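Local coordinates for protein putative ribose operon repressor (PDB 3EGC) that probably acts as a LacI-family transcriptional repressor, binding regulatory DNA under the control of a small ligand, possibly a sugar, at residues G103-E108 and M265-R270. Sequence-based numbering, arbitrary orientation.
Sequences GAVLSE and MRLQTR
Leu106 lays CD1 over one face of the Arg266 guanidinium, offset toward its rim and 3.5 Å from Arg266 NH2. The two residues sit on neighbouring parallel strands of a LacI-type periplasmic-binding-protein fold, where 264-272 pairs with 103-107 in one lobe and then runs on to the other, where the backbone of Arg270 hydrogen-bonds to that of Glu238 in strand 236-238. Arg266 bends at chi2 (-83°), which turns CD back toward the partner strand; in the guanidinium plane, NH1 then reaches Ser107 O at 2.8 Å, meeting it almost head-on to the C=O. Salt bridges from Glu142 to NH2 and from Glu264 to NE, together with the NH1 bond, hold the rotation of the group. Between the two backbones, the ladder runs through Met265 N to Ala104 O, Leu106 N to Met265 O (2.8 Å) and Leu267 N to Leu106 O. On the other face of the sheet, Val105 CG1 touches Leu267 CD2 at 3.8 Å. Past the last bridge, Glu108 N still bonds to Leu267 O at 3.1 Å. Glu108, the N-cap of helix 109-122, shares its carboxylate: OE1 pairs with Arg111, while OE2 accepts Thr269 N at 2.9 Å from well above the carboxylate plane.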
loop_
_atom_site.group_PDB
_atom_site.type_symbol
_atom_site.label_atom_id
_atom_site.label_comp_id
_atom_site.label_asym_id
_atom_site.label_seq_id
_atom_site.Cartn_x
_atom_site.Cartn_y
_atom_site.Cartn_z
ATOM N N GLY A 103 16.925 -3.149 -19.251
ATOM C CA GLY A 103 15.539 -3.542 -19.494
ATOM C C GLY A 103 14.538 -2.618 -18.833
ATOM O O GLY A 103 14.864 -1.866 -17.897
ATOM N N ALA A 104 13.315 -2.690 -19.322
ATOM C CA ALA A 104 12.209 -1.975 -18.764
ATOM C C ALA A 104 10.929 -2.833 -18.859
ATOM O O ALA A 104 10.701 -3.540 -19.862
ATOM C CB ALA A 104 12.074 -0.699 -19.495
ATOM N N VAL A 105 10.135 -2.782 -17.788
ATOM C CA VAL A 105 8.806 -3.315 -17.720
ATOM C C VAL A 105 7.842 -2.169 -17.374
ATOM O O VAL A 105 7.797 -1.705 -16.237
ATOM C CB VAL A 105 8.658 -4.397 -16.621
ATOM C CG1 VAL A 105 7.203 -5.005 -16.657
ATOM C CG2 VAL A 105 9.738 -5.442 -16.767
ATOM N N LEU A 106 7.032 -1.782 -18.355
ATOM C CA LEU A 106 6.163 -0.655 -18.297
ATOM C C LEU A 106 4.680 -1.054 -18.569
ATOM O O LEU A 106 4.406 -2.112 -19.063
ATOM C CB LEU A 106 6.634 0.333 -19.367
ATOM C CG LEU A 106 8.152 0.591 -19.416
ATOM C CD1 LEU A 106 8.529 1.452 -20.701
ATOM C CD2 LEU A 106 8.652 1.272 -18.127
ATOM N N SER A 107 3.743 -0.170 -18.269
ATOM C CA SER A 107 2.336 -0.386 -18.670
ATOM C C SER A 107 2.047 0.211 -20.033
ATOM O O SER A 107 2.816 1.062 -20.513
ATOM C CB SER A 107 1.355 0.230 -17.666
ATOM O OG SER A 107 1.449 -0.434 -16.418
ATOM N N GLU A 108 0.932 -0.207 -20.631
ATOM C CA GLU A 108 0.439 0.469 -21.849
ATOM C C GLU A 108 -0.310 1.793 -21.556
ATOM O O GLU A 108 -1.551 1.915 -21.726
ATOM C CB GLU A 108 -0.354 -0.483 -22.769
ATOM C CG GLU A 108 -1.667 -1.008 -22.153
ATOM C CD GLU A 108 -2.243 -2.223 -22.890
ATOM O OE1 GLU A 108 -1.647 -2.665 -23.908
ATOM O OE2 GLU A 108 -3.297 -2.719 -22.443
ATOM N N MET A 265 9.324 -4.138 -22.136
ATOM C CA MET A 265 8.065 -4.852 -22.126
ATOM C C MET A 265 6.946 -3.892 -21.812
ATOM O O MET A 265 6.991 -3.160 -20.836
ATOM C CB MET A 265 8.045 -5.953 -21.083
ATOM C CG MET A 265 8.346 -7.371 -21.596
ATOM S SD MET A 265 8.535 -8.621 -20.285
ATOM C CE MET A 265 6.861 -9.308 -20.397
ATOM N N ARG A 266 5.922 -3.906 -22.650
ATOM C CA ARG A 266 4.722 -3.174 -22.346
ATOM C C ARG A 266 3.625 -4.147 -21.926
ATOM O O ARG A 266 3.230 -5.014 -22.705
ATOM C CB ARG A 266 4.280 -2.390 -23.572
ATOM C CG ARG A 266 5.222 -1.261 -23.907
ATOM C CD ARG A 266 4.906 -0.029 -23.076
ATOM N NE ARG A 266 5.828 1.054 -23.330
ATOM C CZ ARG A 266 5.723 2.282 -22.809
ATOM N NH1 ARG A 266 4.687 2.593 -21.980
ATOM N NH2 ARG A 266 6.643 3.203 -23.107
ATOM N N LEU A 267 3.101 -3.970 -20.724
ATOM C CA LEU A 267 2.078 -4.883 -20.199
ATOM C C LEU A 267 0.609 -4.370 -20.310
ATOM O O LEU A 267 0.311 -3.215 -20.088
ATOM C CB LEU A 267 2.374 -5.202 -18.754
ATOM C CG LEU A 267 3.092 -6.506 -18.434
ATOM C CD1 LEU A 267 3.999 -7.081 -19.585
ATOM C CD2 LEU A 267 3.786 -6.521 -17.040
ATOM N N GLN A 268 -0.295 -5.264 -20.654
ATOM C CA GLN A 268 -1.690 -4.942 -20.804
ATOM C C GLN A 268 -2.355 -4.436 -19.501
ATOM O O GLN A 268 -2.205 -5.016 -18.396
ATOM C CB GLN A 268 -2.415 -6.191 -21.351
ATOM C CG GLN A 268 -3.931 -6.400 -20.989
ATOM C CD GLN A 268 -4.426 -7.842 -21.375
ATOM O OE1 GLN A 268 -4.261 -8.817 -20.643
ATOM N NE2 GLN A 268 -4.992 -7.961 -22.538
ATOM N N THR A 269 -3.068 -3.347 -19.644
ATOM C CA THR A 269 -3.888 -2.783 -18.635
ATOM C C THR A 269 -5.354 -3.096 -19.012
ATOM O O THR A 269 -5.695 -3.395 -20.172
ATOM C CB THR A 269 -3.723 -1.247 -18.610
ATOM O OG1 THR A 269 -4.221 -0.674 -19.815
ATOM C CG2 THR A 269 -2.311 -0.901 -18.504
ATOM N N ARG A 270 -6.234 -2.998 -18.048
ATOM C CA ARG A 270 -7.587 -3.238 -18.362
ATOM C C ARG A 270 -8.494 -2.165 -17.763
ATOM O O ARG A 270 -8.295 -1.691 -16.654
ATOM C CB ARG A 270 -8.009 -4.655 -17.982
ATOM C CG ARG A 270 -8.832 -4.748 -16.777
ATOM C CD ARG A 270 -9.063 -6.181 -16.413
ATOM N NE ARG A 270 -10.305 -6.334 -15.705
ATOM C CZ ARG A 270 -10.413 -6.413 -14.387
ATOM N NH1 ARG A 270 -9.344 -6.355 -13.624
ATOM N NH2 ARG A 270 -11.602 -6.550 -13.844
#